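PDB 6WY9: acyl-CoA dehydrogenase domain protein Tcur3481, which probably acts as an FAD-dependent acyl-CoA dehydrogenase, using its bound flavin to oxidise acyl-CoA thioesters. Local coordinates for residues B[243-248]-B[326-331]; B[296-301]-B[351-356]. One frame throughout, in Å; residues are numbered along the deposited sequence.

Contact 1: residues B[243-248]-B[326-331]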
ATOM      1  N   ALA B 243     -21.155  -3.790  -3.225  1.00 37.76           N
ATOM      2  CA  ALA B 243     -21.634  -4.792  -2.273  1.00 38.84           C
ATOM      3  C   ALA B 243     -22.889  -5.498  -2.795  1.00 39.13           C
ATOM      4  O   ALA B 243     -23.000  -6.737  -2.730  1.00 38.08           O
ATOM      5  CB  ALA B 243     -21.918  -4.128  -0.919  1.00 39.60           C
ATOM      6  N   SER B 244     -23.880  -4.716  -3.264  1.00 38.08           N
ATOM      7  CA  SER B 244     -25.091  -5.316  -3.822  1.00 39.52           C
ATOM      8  C   SER B 244     -24.770  -6.201  -5.015  1.00 35.66           C
ATOM      9  O   SER B 244     -25.361  -7.277  -5.181  1.00 37.60           O
ATOM     10  CB  SER B 244     -26.095  -4.223  -4.256  1.00 43.32           C
ATOM     11  OG  SER B 244     -26.503  -3.411  -3.159  1.00 47.35           O
ATOM     12  N   TYR B 245     -23.935  -5.708  -5.930  1.00 34.97           N
ATOM     13  CA  TYR B 245     -23.615  -6.481  -7.126  1.00 36.57           C
ATOM     14  C   TYR B 245     -22.947  -7.819  -6.756  1.00 38.42           C
ATOM     15  O   TYR B 245     -23.294  -8.871  -7.313  1.00 38.96           O
ATOM     16  CB  TYR B 245     -22.697  -5.666  -8.065  1.00 36.30           C
ATOM     17  CG  TYR B 245     -22.333  -6.428  -9.321  1.00 36.11           C
ATOM     18  CD1 TYR B 245     -23.257  -6.560 -10.334  1.00 37.49           C
ATOM     19  CD2 TYR B 245     -21.071  -7.014  -9.489  1.00 35.06           C
ATOM     20  CE1 TYR B 245     -22.970  -7.276 -11.508  1.00 38.74           C
ATOM     21  CE2 TYR B 245     -20.759  -7.738 -10.678  1.00 34.98           C
ATOM     22  CZ  TYR B 245     -21.703  -7.870 -11.661  1.00 38.05           C
ATOM     23  OH  TYR B 245     -21.441  -8.558 -12.827  1.00 36.82           O
ATOM     24  N   LEU B 246     -22.006  -7.801  -5.799  1.00 36.33           N
ATOM     25  CA  LEU B 246     -21.257  -9.008  -5.440  1.00 36.31           C
ATOM     26  C   LEU B 246     -22.132 -10.050  -4.709  1.00 36.10           C
ATOM     27  O   LEU B 246     -21.726 -11.221  -4.601  1.00 35.75           O
ATOM     28  CB  LEU B 246     -20.022  -8.635  -4.577  1.00 35.49           C
ATOM     29  CG  LEU B 246     -18.975  -7.781  -5.332  1.00 35.30           C
ATOM     30  CD1 LEU B 246     -17.850  -7.171  -4.436  1.00 34.89           C
ATOM     31  CD2 LEU B 246     -18.360  -8.615  -6.437  1.00 34.52           C
ATOM     32  N   LYS B 247     -23.289  -9.641  -4.181  1.00 36.67           N
ATOM     33  CA  LYS B 247     -24.242 -10.624  -3.671  1.00 38.52           C
ATOM     34  C   LYS B 247     -24.934 -11.362  -4.802  1.00 40.76           C
ATOM     35  O   LYS B 247     -25.359 -12.498  -4.615  1.00 41.77           O
ATOM     36  CB  LYS B 247     -25.312  -9.959  -2.802  1.00 39.85           C
ATOM     37  CG  LYS B 247     -24.752  -9.254  -1.571  1.00 41.02           C
ATOM     38  CD  LYS B 247     -25.813  -8.348  -0.898  1.00 43.41           C
ATOM     39  CE  LYS B 247     -25.129  -7.604   0.238  1.00 44.51           C
ATOM     40  NZ  LYS B 247     -25.939  -6.529   0.840  1.00 46.13           N
ATOM     41  N   GLU B 248     -25.144 -10.686  -5.939  1.00 40.63           N
ATOM     42  CA  GLU B 248     -25.912 -11.211  -7.070  1.00 40.60           C
ATOM     43  C   GLU B 248     -25.053 -12.106  -7.953  1.00 40.57           C
ATOM     44  O   GLU B 248     -25.472 -13.197  -8.370  1.00 40.92           O
ATOM     45  CB  GLU B 248     -26.431 -10.041  -7.929  1.00 40.56           C
ATOM     46  CG  GLU B 248     -27.476  -9.116  -7.274  1.00 42.89           C
ATOM     47  CD  GLU B 248     -27.720  -7.835  -8.089  1.00 45.57           C
ATOM     48  OE1 GLU B 248     -27.088  -7.634  -9.159  1.00 45.78           O
ATOM     49  OE2 GLU B 248     -28.534  -7.005  -7.637  1.00 48.16           O
ATOM     50  N   VAL B 326     -20.379   1.715 -19.973  1.00 40.90           N
ATOM     51  CA  VAL B 326     -20.931   3.029 -19.648  1.00 40.62           C
ATOM     52  C   VAL B 326     -22.435   2.983 -19.430  1.00 42.82           C
ATOM     53  O   VAL B 326     -22.991   3.961 -18.942  1.00 42.46           O
ATOM     54  CB  VAL B 326     -20.683   4.159 -20.686  1.00 40.40           C
ATOM     55  CG1 VAL B 326     -19.153   4.434 -20.879  1.00 39.24           C
ATOM     56  CG2 VAL B 326     -21.429   3.896 -22.038  1.00 41.58           C
ATOM     57  N   ASP B 327     -23.095   1.865 -19.724  1.00 45.25           N
ATOM     58  CA  ASP B 327     -24.515   1.762 -19.414  1.00 49.76           C
ATOM     59  C   ASP B 327     -24.783   1.213 -18.021  1.00 45.60           C
ATOM     60  O   ASP B 327     -25.949   1.041 -17.653  1.00 45.68           O
ATOM     61  CB  ASP B 327     -25.224   0.925 -20.479  1.00 58.42           C
ATOM     62  CG  ASP B 327     -25.384   1.716 -21.777  1.00 70.16           C
ATOM     63  OD1 ASP B 327     -25.202   1.145 -22.871  1.00 74.42           O
ATOM     64  OD2 ASP B 327     -25.619   2.947 -21.686  1.00 73.63           O
ATOM     65  N   TYR B 328     -23.735   0.967 -17.239  1.00 43.09           N
ATOM     66  CA  TYR B 328     -23.811   0.460 -15.880  1.00 41.74           C
ATOM     67  C   TYR B 328     -23.265   1.558 -14.957  1.00 42.20           C
ATOM     68  O   TYR B 328     -22.461   2.373 -15.410  1.00 40.25           O
ATOM     69  CB  TYR B 328     -23.003  -0.851 -15.756  1.00 39.06           C
ATOM     70  CG  TYR B 328     -23.014  -1.471 -14.358  1.00 37.41           C
ATOM     71  CD1 TYR B 328     -24.078  -2.304 -13.948  1.00 37.94           C
ATOM     72  CD2 TYR B 328     -21.991  -1.174 -13.435  1.00 36.21           C
ATOM     73  CE1 TYR B 328     -24.112  -2.853 -12.655  1.00 37.43           C
ATOM     74  CE2 TYR B 328     -21.987  -1.685 -12.149  1.00 35.68           C
ATOM     75  CZ  TYR B 328     -23.060  -2.536 -11.755  1.00 39.21           C
ATOM     76  OH  TYR B 328     -23.083  -3.065 -10.481  1.00 40.43           O
ATOM     77  N   PRO B 329     -23.729   1.671 -13.693  1.00 42.08           N
ATOM     78  CA  PRO B 329     -23.503   2.935 -12.975  1.00 41.71           C
ATOM     79  C   PRO B 329     -22.100   3.161 -12.448  1.00 38.22           C
ATOM     80  O   PRO B 329     -21.708   4.321 -12.267  1.00 35.64           O
ATOM     81  CB  PRO B 329     -24.507   2.873 -11.809  1.00 43.42           C
ATOM     82  CG  PRO B 329     -24.943   1.427 -11.735  1.00 42.78           C
ATOM     83  CD  PRO B 329     -24.875   0.925 -13.145  1.00 43.24           C
ATOM     84  N   ILE B 330     -21.360   2.088 -12.140  1.00 36.35           N
ATOM     85  CA  ILE B 330     -20.227   2.274 -11.233  1.00 37.14           C
ATOM     86  C   ILE B 330     -19.146   3.153 -11.875  1.00 37.92           C
ATOM     87  O   ILE B 330     -18.434   3.865 -11.165  1.00 37.30           O
ATOM     88  CB  ILE B 330     -19.644   0.912 -10.775  1.00 38.02           C
ATOM     89  CG1 ILE B 330     -18.675   1.109  -9.581  1.00 36.81           C
ATOM     90  CG2 ILE B 330     -18.923   0.193 -11.966  1.00 36.78           C
ATOM     91  CD1 ILE B 330     -19.402   1.514  -8.239  1.00 36.82           C
ATOM     92  N   HIS B 331     -19.001   3.128 -13.211  1.00 36.35           N
ATOM     93  CA  HIS B 331     -17.902   3.876 -13.838  1.00 36.41           C
ATOM     94  C   HIS B 331     -17.968   5.380 -13.526  1.00 36.32           C
ATOM     95  O   HIS B 331     -16.940   6.061 -13.560  1.00 34.96           O
ATOM     96  CB  HIS B 331     -17.913   3.707 -15.355  1.00 36.20           C
ATOM     97  CG  HIS B 331     -19.025   4.460 -16.021  1.00 37.21           C
ATOM     98  ND1 HIS B 331     -20.349   4.056 -15.918  1.00 37.09           N
ATOM     99  CD2 HIS B 331     -19.038   5.603 -16.753  1.00 38.53           C
ATOM    100  CE1 HIS B 331     -21.121   4.893 -16.596  1.00 38.50           C
ATOM    101  NE2 HIS B 331     -20.350   5.841 -17.111  1.00 38.07           N
TER
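Tyr245, near the C-terminal end of helix 215-248, meets Tyr328, in the loop leading to helix 330-340, and this single aromatic pair makes the whole contact. The ring centroids of Tyr245 and Tyr328 lie 5.8 Å apart with their planes at 69°, an offset edge-to-face (T-shaped) stack in which Tyr328 brings its edge toward the face of Tyr245. The hydroxyl leads: Tyr328 OH comes within 3.5 Å of Tyr245 CD1 and lies 3.6 Å from Tyr245 CB, so it sits obliquely at the root of the ring rather than over its centre. Both side chains hold CG anti to the backbone N (chi1 180° in each), and the extended reach spans backbones whose closest CA atoms, those of Tyr245 and Ile330, are still 10.2 Å apart.

Next along the helix, Leu246 turns to other partners, packing on Leu318, Leu256 and Val262, all three of which line the flavin pocket.

On the second segment, Pro329 CD lies 3.2 Å above the plane of the Tyr328 ring, toward its rim, while Ile330 CG2 lies at the ring edge. Beyond the pair, His319 of helix 295-319 stacks on Tyr245. The chemistry is therefore divided: the Tyr328 hydroxyl is hydrogen-bonded to His319 NE2, whereas toward Tyr245 it makes van der Waals contact only, with no hydrogen bond between the two tyrosines. Since His319 lines the flavin pocket, the two tyrosines form a second shell that probably helps position it.

Contact 2: residues B[296-301]-B[351-356]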
ATOM      1  N   ALA B 296      -6.365  20.347   9.737  1.00 37.91           N
ATOM      2  CA  ALA B 296      -7.478  19.407   9.749  1.00 40.03           C
ATOM      3  C   ALA B 296      -8.092  19.274   8.355  1.00 40.75           C
ATOM      4  O   ALA B 296      -8.491  18.182   7.954  1.00 39.77           O
ATOM      5  CB  ALA B 296      -8.524  19.827  10.782  1.00 38.79           C
ATOM      6  N   ALA B 297      -8.192  20.389   7.616  1.00 43.03           N
ATOM      7  CA  ALA B 297      -8.749  20.351   6.270  1.00 42.77           C
ATOM      8  C   ALA B 297      -7.876  19.539   5.322  1.00 41.88           C
ATOM      9  O   ALA B 297      -8.397  18.776   4.496  1.00 41.81           O
ATOM     10  CB  ALA B 297      -8.950  21.789   5.763  1.00 43.43           C
ATOM     11  N   LEU B 298      -6.539  19.667   5.444  1.00 39.09           N
ATOM     12  CA  LEU B 298      -5.624  18.889   4.623  1.00 37.82           C
ATOM     13  C   LEU B 298      -5.676  17.406   4.954  1.00 36.01           C
ATOM     14  O   LEU B 298      -5.504  16.572   4.052  1.00 34.13           O
ATOM     15  CB  LEU B 298      -4.186  19.416   4.776  1.00 39.22           C
ATOM     16  CG  LEU B 298      -3.822  20.586   3.836  1.00 41.85           C
ATOM     17  CD1 LEU B 298      -2.506  21.280   4.274  1.00 41.57           C
ATOM     18  CD2 LEU B 298      -3.728  20.073   2.359  1.00 39.51           C
ATOM     19  N   VAL B 299      -5.862  17.054   6.234  1.00 35.50           N
ATOM     20  CA  VAL B 299      -6.040  15.652   6.603  1.00 34.78           C
ATOM     21  C   VAL B 299      -7.319  15.112   5.969  1.00 35.94           C
ATOM     22  O   VAL B 299      -7.321  14.028   5.376  1.00 35.27           O
ATOM     23  CB  VAL B 299      -6.055  15.468   8.143  1.00 35.84           C
ATOM     24  CG1 VAL B 299      -6.554  14.077   8.525  1.00 33.13           C
ATOM     25  CG2 VAL B 299      -4.643  15.652   8.743  1.00 34.70           C
ATOM     26  N   ALA B 300      -8.425  15.856   6.082  1.00 36.18           N
ATOM     27  CA  ALA B 300      -9.644  15.367   5.435  1.00 36.55           C
ATOM     28  C   ALA B 300      -9.422  15.217   3.936  1.00 34.70           C
ATOM     29  O   ALA B 300      -9.822  14.216   3.340  1.00 35.44           O
ATOM     30  CB  ALA B 300     -10.818  16.299   5.718  1.00 37.39           C
ATOM     31  N   LYS B 301      -8.756  16.191   3.320  1.00 36.77           N
ATOM     32  CA  LYS B 301      -8.529  16.159   1.870  1.00 35.42           C
ATOM     33  C   LYS B 301      -7.590  15.028   1.468  1.00 36.84           C
ATOM     34  O   LYS B 301      -7.784  14.388   0.419  1.00 35.79           O
ATOM     35  CB  LYS B 301      -7.979  17.529   1.414  1.00 38.46           C
ATOM     36  CG  LYS B 301      -7.719  17.661  -0.101  1.00 40.14           C
ATOM     37  CD  LYS B 301      -9.012  17.346  -0.906  1.00 43.89           C
ATOM     38  CE  LYS B 301      -8.897  17.867  -2.360  1.00 47.57           C
ATOM     39  NZ  LYS B 301      -7.587  17.514  -3.022  1.00 49.75           N
ATOM     40  N   LEU B 351       0.265  15.853   1.075  1.00 34.58           N
ATOM     41  CA  LEU B 351       1.225  15.472   2.111  1.00 35.74           C
ATOM     42  C   LEU B 351       2.351  16.475   2.210  1.00 37.41           C
ATOM     43  O   LEU B 351       2.803  16.796   3.310  1.00 37.94           O
ATOM     44  CB  LEU B 351       1.791  14.062   1.855  1.00 33.87           C
ATOM     45  CG  LEU B 351       0.824  12.868   1.979  1.00 35.37           C
ATOM     46  CD1 LEU B 351       1.536  11.502   1.666  1.00 35.63           C
ATOM     47  CD2 LEU B 351       0.097  12.824   3.384  1.00 36.23           C
ATOM     48  N   GLN B 352       2.837  16.986   1.073  1.00 36.48           N
ATOM     49  CA  GLN B 352       3.909  17.971   1.163  1.00 35.11           C
ATOM     50  C   GLN B 352       3.464  19.236   1.900  1.00 36.60           C
ATOM     51  O   GLN B 352       4.170  19.741   2.783  1.00 35.81           O
ATOM     52  CB  GLN B 352       4.422  18.326  -0.223  1.00 34.66           C
ATOM     53  CG  GLN B 352       5.622  19.313  -0.134  1.00 34.77           C
ATOM     54  CD  GLN B 352       6.260  19.477  -1.489  1.00 38.03           C
ATOM     55  OE1 GLN B 352       6.942  18.534  -1.986  1.00 37.75           O
ATOM     56  NE2 GLN B 352       6.047  20.664  -2.136  1.00 37.57           N
ATOM     57  N   ARG B 353       2.292  19.762   1.546  1.00 36.15           N
ATOM     58  CA  ARG B 353       1.760  20.941   2.203  1.00 40.10           C
ATOM     59  C   ARG B 353       1.529  20.682   3.691  1.00 37.84           C
ATOM     60  O   ARG B 353       1.850  21.527   4.543  1.00 37.96           O
ATOM     61  CB  ARG B 353       0.460  21.371   1.510  1.00 43.72           C
ATOM     62  CG  ARG B 353      -0.029  22.744   1.987  1.00 52.93           C
ATOM     63  CD  ARG B 353      -1.232  23.249   1.151  1.00 61.05           C
ATOM     64  NE  ARG B 353      -0.838  23.651  -0.209  1.00 67.94           N
ATOM     65  CZ  ARG B 353      -0.173  24.774  -0.498  1.00 72.87           C
ATOM     66  NH1 ARG B 353       0.148  25.057  -1.748  1.00 73.59           N
ATOM     67  NH2 ARG B 353       0.192  25.596   0.472  1.00 76.48           N
ATOM     68  N   LEU B 354       0.913  19.541   4.018  1.00 37.51           N
ATOM     69  CA  LEU B 354       0.683  19.208   5.417  1.00 39.18           C
ATOM     70  C   LEU B 354       2.016  19.074   6.169  1.00 36.91           C
ATOM     71  O   LEU B 354       2.128  19.485   7.324  1.00 37.97           O
ATOM     72  CB  LEU B 354      -0.129  17.908   5.517  1.00 37.24           C
ATOM     73  CG  LEU B 354      -0.438  17.336   6.915  1.00 37.50           C
ATOM     74  CD1 LEU B 354      -1.250  18.355   7.793  1.00 37.41           C
ATOM     75  CD2 LEU B 354      -1.275  16.098   6.781  1.00 37.08           C
ATOM     76  N   GLY B 355       3.006  18.448   5.552  1.00 35.38           N
ATOM     77  CA  GLY B 355       4.296  18.320   6.214  1.00 35.79           C
ATOM     78  C   GLY B 355       4.977  19.650   6.504  1.00 37.09           C
ATOM     79  O   GLY B 355       5.693  19.782   7.519  1.00 37.26           O
ATOM     80  N   ASP B 356       4.784  20.649   5.624  1.00 34.22           N
ATOM     81  CA  ASP B 356       5.347  21.986   5.876  1.00 36.08           C
ATOM     82  C   ASP B 356       4.637  22.643   7.061  1.00 37.12           C
ATOM     83  O   ASP B 356       5.282  23.297   7.887  1.00 34.34           O
ATOM     84  CB  ASP B 356       5.204  22.863   4.619  1.00 38.68           C
ATOM     85  CG  ASP B 356       6.205  22.472   3.495  1.00 41.85           C
ATOM     86  OD1 ASP B 356       7.196  21.761   3.794  1.00 41.83           O
ATOM     87  OD2 ASP B 356       6.009  22.892   2.326  1.00 44.01           O
TER
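The flat group among the touching residues, the guanidinium of Arg353, makes no contact with Leu298: Arg353 CZ lies 6.4 Å from Leu298 CD1, NH1 forms a salt bridge with Asp130, and the aliphatic stem packs across the interface. This is antiparallel helix-helix packing in the mainly helical C-terminal domain, whose core in this family is a four-helix bundle. The short axes of 296-301 and 351-356 approach to 9.9 Å with 155° between their directions, and Leu298 stands against Leu354 at the closest backbone point, CA to CA 6.4 Å.

Leu298 makes the largest single contribution. Its CD1 reaches Arg353 CG at 3.7 Å, and the two side chains cross at about a right angle. The same methyl comes to 3.8 Å from Leu354 N, touching the backbone of the partner helix. With no hydrogen bond between the segments, the join is apolar and mostly buried. Leu298 also packs on Arg224 of helix 215-248, and Val299 on Cys279 of helix 260-288, which ties the pair to the other long helices. With CG1 anti to the backbone N (chi1 167°), Val299 has CG2 beside that N, and CG2 meets Leu354 CD2 at 3.9 Å.

The two contacts interleave along the chain: 243-248, 296-301, 326-331, then 351-356. Their centres are 33 Å apart and their nearest atoms about 18 Å, so neither touches the other. Helix 295-319 runs between them: its beginning supplies 296-301 to contact 2, and its last residue, His319, joins the tyrosines of contact 1. Helix 215-248 likewise serves both, ending in contact 1 and lending Arg224 to the surroundings of contact 2. Contact 1 therefore marks the partly exposed, flavin-binding end of the helical domain, whereas contact 2 is buried packing remote from the annotated sites, with the C-terminal helix 347-362 laid against the bundle.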